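PDB 2J1L: Rho-related gtp-binding protein RHOD from Homo sapiens, which belongs to the Rho branch of the Ras family of small GTP-binding proteins and is modelled here with guanosine-5'-diphosphate and a magnesium ion. Local coordinates for residues T48-V53 and D194-V199; A182-E187 and F200-E205. One frame throughout, in Å; residues are numbered along the deposited sequence.

Contact 1: residues T48-V53 and D194-V199; sequences TSLLMV and DNVHAV. With MG (magnesium ion), chain C; GDP (guanosine-5'-diphosphate), chain B.
Val196 presents one methyl to each of two partners on helix 47-55. Its CG2 passes Leu50 CD1 at 4.1 Å, the two side chains sliding past one another in opposite directions, while its CG1 meets Val53 CG1, also at 4.1 Å, with the branches crossing at about a right angle. The same CG1 lies 3.8 Å from Leu50 O. With CG1 anti to the backbone N (chi1 169°) and CG2 beside it, the forked valine serves both neighbours from one position. Leu50, longer, starts off obliquely and only its end closes on the valine. Cys188 adds to the apolar surroundings of Leu50 and Val196.

The start of the same helix holds the nucleotide. Thr48 closes what fits the P-loop (Walker A) motif, and Ser49 follows it; both line the GDP pocket. Thr48 N donates to GDP O1B at 2.8 Å, nearly straight. Ser49 N donates to GDP O1A at 2.9 Å. Ser49 OG donates to that O1A as well, so two bonds grip one oxygen. Thr48 OG1 binds magnesium at 2.4 Å, and Asp88 hydrogen-bonds to this hydroxyl. Three waters and GDP O1B are further ligands of the metal. Segment 48-53 thus divides its chemistry, small hydroxyl residues at the phosphate end and branched apolar ones against 194-199, where the contacts are van der Waals.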
loop_
_atom_site.group_PDB
_atom_site.type_symbol
_atom_site.label_atom_id
_atom_site.label_comp_id
_atom_site.label_asym_id
_atom_site.label_seq_id
_atom_site.Cartn_x
_atom_site.Cartn_y
_atom_site.Cartn_z
ATOM N N THR A 48 -6.095 -3.445 -6.328
ATOM C CA THR A 48 -7.012 -4.579 -6.465
ATOM C C THR A 48 -6.234 -5.890 -6.564
ATOM O O THR A 48 -6.610 -6.893 -5.975
ATOM C CB THR A 48 -7.943 -4.412 -7.687
ATOM O OG1 THR A 48 -8.550 -3.107 -7.666
ATOM C CG2 THR A 48 -9.035 -5.480 -7.677
ATOM N N SER A 49 -5.120 -5.861 -7.285
ATOM C CA SER A 49 -4.274 -7.053 -7.478
ATOM C C SER A 49 -3.597 -7.532 -6.215
ATOM O O SER A 49 -3.422 -8.731 -5.993
ATOM C CB SER A 49 -3.201 -6.751 -8.512
ATOM O OG SER A 49 -3.817 -6.641 -9.773
ATOM N N LEU A 50 -3.184 -6.582 -5.402
ATOM C CA LEU A 50 -2.618 -6.896 -4.103
ATOM C C LEU A 50 -3.651 -7.738 -3.345
ATOM O O LEU A 50 -3.351 -8.775 -2.766
ATOM C CB LEU A 50 -2.298 -5.579 -3.385
ATOM C CG LEU A 50 -1.321 -5.526 -2.231
ATOM C CD1 LEU A 50 0.062 -5.938 -2.718
ATOM C CD2 LEU A 50 -1.300 -4.110 -1.662
ATOM N N LEU A 51 -4.898 -7.314 -3.437
ATOM C CA LEU A 51 -5.984 -7.931 -2.687
ATOM C C LEU A 51 -6.267 -9.316 -3.179
ATOM O O LEU A 51 -6.428 -10.227 -2.383
ATOM C CB LEU A 51 -7.249 -7.083 -2.797
ATOM C CG LEU A 51 -7.873 -6.820 -1.443
ATOM C CD1 LEU A 51 -9.021 -5.824 -1.592
ATOM C CD2 LEU A 51 -8.309 -8.160 -0.818
ATOM N N MET A 52 -6.310 -9.474 -4.499
ATOM C CA MET A 52 -6.514 -10.790 -5.119
ATOM C C MET A 52 -5.547 -11.780 -4.542
ATOM O O MET A 52 -5.946 -12.799 -4.006
ATOM C CB MET A 52 -6.254 -10.777 -6.634
ATOM C CG MET A 52 -7.084 -9.808 -7.453
ATOM S SD MET A 52 -8.841 -9.974 -7.145
ATOM N N VAL A 53 -4.263 -11.479 -4.676
ATOM C CA VAL A 53 -3.238 -12.446 -4.323
ATOM C C VAL A 53 -3.385 -12.835 -2.868
ATOM O O VAL A 53 -3.410 -14.008 -2.514
ATOM C CB VAL A 53 -1.840 -11.879 -4.578
ATOM C CG1 VAL A 53 -0.795 -12.679 -3.781
ATOM C CG2 VAL A 53 -1.551 -11.858 -6.109
ATOM N N ASP A 194 5.237 -11.862 -3.862
ATOM C CA ASP A 194 6.422 -11.534 -3.085
ATOM C C ASP A 194 6.072 -10.502 -2.010
ATOM O O ASP A 194 5.774 -9.354 -2.308
ATOM C CB ASP A 194 7.517 -11.017 -4.030
ATOM C CG ASP A 194 8.813 -10.641 -3.312
ATOM O OD1 ASP A 194 9.030 -11.059 -2.152
ATOM O OD2 ASP A 194 9.633 -9.927 -3.935
ATOM N N ASN A 195 6.070 -10.949 -0.763
ATOM C CA ASN A 195 5.954 -10.081 0.396
ATOM C C ASN A 195 4.568 -9.482 0.617
ATOM O O ASN A 195 4.407 -8.519 1.364
ATOM C CB ASN A 195 6.973 -8.963 0.310
ATOM C CG ASN A 195 7.399 -8.490 1.663
ATOM O OD1 ASN A 195 7.739 -9.311 2.527
ATOM N ND2 ASN A 195 7.375 -7.173 1.880
ATOM N N VAL A 196 3.563 -10.077 -0.006
ATOM C CA VAL A 196 2.205 -9.552 0.035
ATOM C C VAL A 196 1.523 -9.808 1.391
ATOM O O VAL A 196 0.927 -8.890 1.975
ATOM C CB VAL A 196 1.382 -10.111 -1.146
ATOM C CG1 VAL A 196 -0.100 -9.787 -0.982
ATOM C CG2 VAL A 196 1.949 -9.533 -2.469
ATOM N N HIS A 197 1.630 -11.028 1.899
ATOM C CA HIS A 197 1.142 -11.336 3.239
ATOM C C HIS A 197 1.831 -10.523 4.309
ATOM O O HIS A 197 1.197 -10.168 5.310
ATOM C CB HIS A 197 1.369 -12.811 3.600
ATOM C CG HIS A 197 0.454 -13.746 2.895
ATOM N ND1 HIS A 197 -0.719 -14.195 3.465
ATOM C CD2 HIS A 197 0.532 -14.315 1.667
ATOM C CE1 HIS A 197 -1.320 -15.017 2.616
ATOM N NE2 HIS A 197 -0.576 -15.113 1.523
ATOM N N ALA A 198 3.130 -10.293 4.144
ATOM C CA ALA A 198 3.861 -9.471 5.095
ATOM C C ALA A 198 3.233 -8.091 5.148
ATOM O O ALA A 198 3.040 -7.558 6.227
ATOM C CB ALA A 198 5.344 -9.371 4.739
ATOM N N VAL A 199 2.865 -7.528 4.004
ATOM C CA VAL A 199 2.224 -6.220 4.033
ATOM C C VAL A 199 0.998 -6.227 4.938
ATOM O O VAL A 199 0.823 -5.336 5.757
ATOM C CB VAL A 199 1.810 -5.700 2.635
ATOM C CG1 VAL A 199 1.135 -4.367 2.771
ATOM C CG2 VAL A 199 3.026 -5.601 1.698
HETATM MG MG MG C . -8.401 -0.999 -8.718
HETATM P PB GDP B . -5.564 -0.682 -9.204
HETATM O O1B GDP B . -6.379 -1.731 -8.516
HETATM O O2B GDP B . -4.851 0.208 -8.235
HETATM O O3B GDP B . -6.468 0.144 -10.085
HETATM O O3A GDP B . -4.448 -1.423 -10.070
HETATM P PA GDP B . -4.736 -2.955 -10.524
HETATM O O1A GDP B . -4.641 -3.943 -9.384
HETATM O O2A GDP B . -6.123 -3.029 -11.107
HETATM O "O5'" GDP B . -3.557 -3.250 -11.591
HETATM C "C5'" GDP B . -3.235 -2.319 -12.615
HETATM C "C4'" GDP B . -2.314 -2.951 -13.643
HETATM O "O4'" GDP B . -1.030 -3.324 -13.108
HETATM C "C3'" GDP B . -2.916 -4.256 -14.165
HETATM O "O3'" GDP B . -2.417 -4.547 -15.484
HETATM C "C2'" GDP B . -2.355 -5.298 -13.250
HETATM O "O2'" GDP B . -2.312 -6.587 -13.839
HETATM C "C1'" GDP B . -0.957 -4.769 -13.091
HETATM N N9 GDP B . -0.362 -5.245 -11.842
HETATM C C8 GDP B . -0.909 -5.294 -10.612
HETATM N N7 GDP B . 0.005 -5.762 -9.713
HETATM C C5 GDP B . 1.138 -6.017 -10.384
HETATM C C6 GDP B . 2.468 -6.517 -10.045
HETATM O O6 GDP B . 2.778 -6.839 -8.860
HETATM N N1 GDP B . 3.338 -6.616 -11.055
HETATM C C2 GDP B . 3.040 -6.285 -12.329
HETATM N N2 GDP B . 3.988 -6.428 -13.284
HETATM N N3 GDP B . 1.840 -5.816 -12.716
HETATM C C4 GDP B . 0.885 -5.671 -11.783
HETATM O O HOH W 1 -9.019 -0.573 -6.661
HETATM O O HOH W 2 -8.485 -2.655 -10.107
HETATM O O HOH W 3 -10.348 -1.912 -8.601
#

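Contact 2: residues A182-E187 and F200-E205; sequences AVAYLE and FQEAAE
Ala184 and Leu186 face Glu202 where the edge strand 184-187 of the Ras-type alpha/beta fold is flanked by helix 196-209, the final helix of the chain. Strand 184-187 runs parallel to strand 141-146, and backbone hydrogen bonds of Ala184 with Val143 and of Leu186 with Val143 and Gly145 fix it there. Ala184 begins the contact: its methyl points at the helix, and CB stands 4.1 Å from Glu202 OE1, a long approach in which a side chain as short as alanine's fits beside the carboxylate.

Tyr185 comes next and belongs to the other side of the sheet, where it packs on Val143, Phe113 and Ala177 and meets Tyr170 edge-to-face. Its OH donates to Glu187 OE2 over 2.6 Å, the acceptor lying in the ring plane at its edge and using its anti lone pair. Glu187 OE2 also forms a salt bridge with Arg151, so the phenol and the guanidinium share this oxygen, an arrangement that would favour a charged carboxylate.

Between these two polar residues, Leu186 turns back toward the helix. With CG beside the backbone N (chi1 -58°), its branch reaches the aliphatic part of Glu202, the two side chains crossing at about a right angle. Glutamate suits this partly exposed border because its methylenes pack on Leu186 while its carboxylate comes alongside the Ala184 methyl. Glu202 bends at its chi2 (-66°), which turns the carboxylate off the line of its CB and CG, and Leu186 CD1 rests 3.7 Å from Glu202 CB and 4.0 Å from Glu202 CG.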
loop_
_atom_site.group_PDB
_atom_site.type_symbol
_atom_site.label_atom_id
_atom_site.label_comp_id
_atom_site.label_asym_id
_atom_site.label_seq_id
_atom_site.Cartn_x
_atom_site.Cartn_y
_atom_site.Cartn_z
ATOM N N ALA A 182 4.317 8.294 7.943
ATOM C CA ALA A 182 3.883 6.879 7.922
ATOM C C ALA A 182 4.610 6.081 8.990
ATOM O O ALA A 182 5.778 6.332 9.278
ATOM C CB ALA A 182 4.132 6.256 6.591
ATOM N N VAL A 183 3.921 5.103 9.561
ATOM C CA VAL A 183 4.534 4.210 10.541
ATOM C C VAL A 183 5.520 3.208 9.913
ATOM O O VAL A 183 6.360 2.651 10.608
ATOM C CB VAL A 183 3.453 3.464 11.334
ATOM C CG1 VAL A 183 4.077 2.449 12.269
ATOM C CG2 VAL A 183 2.617 4.459 12.114
ATOM N N ALA A 184 5.426 2.981 8.606
ATOM C CA ALA A 184 6.358 2.087 7.922
ATOM C C ALA A 184 6.282 2.224 6.406
ATOM O O ALA A 184 5.329 2.785 5.849
ATOM C CB ALA A 184 6.074 0.652 8.312
ATOM N N TYR A 185 7.295 1.672 5.750
ATOM C CA TYR A 185 7.303 1.527 4.314
ATOM C C TYR A 185 7.608 0.085 3.974
ATOM O O TYR A 185 8.548 -0.505 4.493
ATOM C CB TYR A 185 8.332 2.436 3.666
ATOM C CG TYR A 185 8.546 2.118 2.207
ATOM C CD1 TYR A 185 7.692 2.601 1.239
ATOM C CD2 TYR A 185 9.594 1.300 1.799
ATOM C CE1 TYR A 185 7.873 2.273 -0.093
ATOM C CE2 TYR A 185 9.779 0.980 0.471
ATOM C CZ TYR A 185 8.923 1.461 -0.455
ATOM O OH TYR A 185 9.122 1.143 -1.757
ATOM N N LEU A 186 6.798 -0.475 3.086
ATOM C CA LEU A 186 6.933 -1.851 2.672
ATOM C C LEU A 186 6.781 -1.934 1.178
ATOM O O LEU A 186 6.241 -1.040 0.541
ATOM C CB LEU A 186 5.857 -2.685 3.332
ATOM C CG LEU A 186 5.847 -2.665 4.866
ATOM C CD1 LEU A 186 4.420 -2.886 5.422
ATOM C CD2 LEU A 186 6.844 -3.698 5.390
ATOM N N GLU A 187 7.257 -3.032 0.630
ATOM C CA GLU A 187 7.226 -3.285 -0.803
ATOM C C GLU A 187 6.806 -4.705 -1.070
ATOM O O GLU A 187 7.110 -5.619 -0.279
ATOM C CB GLU A 187 8.612 -3.158 -1.371
ATOM C CG GLU A 187 9.102 -1.777 -1.428
ATOM C CD GLU A 187 10.472 -1.707 -2.070
ATOM O OE1 GLU A 187 11.126 -2.760 -2.222
ATOM O OE2 GLU A 187 10.881 -0.587 -2.429
ATOM N N PHE A 200 0.148 -7.225 4.807
ATOM C CA PHE A 200 -1.093 -7.201 5.558
ATOM C C PHE A 200 -0.905 -7.629 7.012
ATOM O O PHE A 200 -1.725 -7.307 7.849
ATOM C CB PHE A 200 -2.160 -8.029 4.864
ATOM C CG PHE A 200 -2.677 -7.386 3.616
ATOM C CD1 PHE A 200 -3.697 -6.434 3.675
ATOM C CD2 PHE A 200 -2.136 -7.698 2.375
ATOM C CE1 PHE A 200 -4.160 -5.840 2.549
ATOM C CE2 PHE A 200 -2.621 -7.090 1.235
ATOM C CZ PHE A 200 -3.619 -6.151 1.331
ATOM N N GLN A 201 0.173 -8.341 7.306
ATOM C CA GLN A 201 0.517 -8.667 8.679
ATOM C C GLN A 201 1.067 -7.463 9.427
ATOM O O GLN A 201 0.727 -7.250 10.587
ATOM C CB GLN A 201 1.556 -9.791 8.723
ATOM C CG GLN A 201 0.948 -11.163 8.731
ATOM C CD GLN A 201 1.984 -12.230 8.855
ATOM O OE1 GLN A 201 2.107 -12.855 9.906
ATOM N NE2 GLN A 201 2.753 -12.447 7.792
ATOM N N GLU A 202 1.950 -6.708 8.784
ATOM C CA GLU A 202 2.394 -5.432 9.338
ATOM C C GLU A 202 1.209 -4.516 9.549
ATOM O O GLU A 202 1.049 -3.929 10.609
ATOM C CB GLU A 202 3.375 -4.739 8.410
ATOM C CG GLU A 202 4.813 -4.850 8.895
ATOM C CD GLU A 202 5.039 -4.104 10.206
ATOM O OE1 GLU A 202 5.096 -2.848 10.191
ATOM O OE2 GLU A 202 5.155 -4.786 11.252
ATOM N N ALA A 203 0.380 -4.405 8.522
ATOM C CA ALA A 203 -0.857 -3.650 8.602
ATOM C C ALA A 203 -1.617 -3.998 9.902
ATOM O O ALA A 203 -1.908 -3.124 10.725
ATOM C CB ALA A 203 -1.706 -3.936 7.365
ATOM N N ALA A 204 -1.901 -5.284 10.096
ATOM C CA ALA A 204 -2.581 -5.764 11.299
ATOM C C ALA A 204 -1.852 -5.378 12.589
ATOM O O ALA A 204 -2.463 -4.872 13.514
ATOM C CB ALA A 204 -2.743 -7.270 11.224
ATOM N N GLU A 205 -0.550 -5.635 12.646
ATOM C CA GLU A 205 0.237 -5.331 13.838
ATOM C C GLU A 205 0.123 -3.836 14.142
ATOM O O GLU A 205 -0.228 -3.434 15.260
ATOM C CB GLU A 205 1.709 -5.780 13.675
ATOM C CG GLU A 205 1.947 -7.259 14.080
ATOM C CD GLU A 205 3.264 -7.906 13.547
ATOM O OE1 GLU A 205 3.531 -7.881 12.322
ATOM O OE2 GLU A 205 4.014 -8.494 14.369
#

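The centres of contacts 1 and 2 lie 12 Å apart, and both use helix 196-209: its first turn meets helix 47-55, and the following residues meet strand 184-187. Along the chain the order is 48-53, 182-187, 194-199, 200-205, so the segments of the two contacts alternate. They also touch directly. Asn195 ND2 lies 2.7 Å from Glu187 O, a probable hydrogen bond; Leu50 CG packs on Phe200 CE2 at 4.0 Å, and Val199 CA on Leu186 CD1 at 4.2 Å. The last helix therefore joins the nucleotide-binding helix to the outer parallel strand of the six-stranded sheet, within a single Ras-family domain.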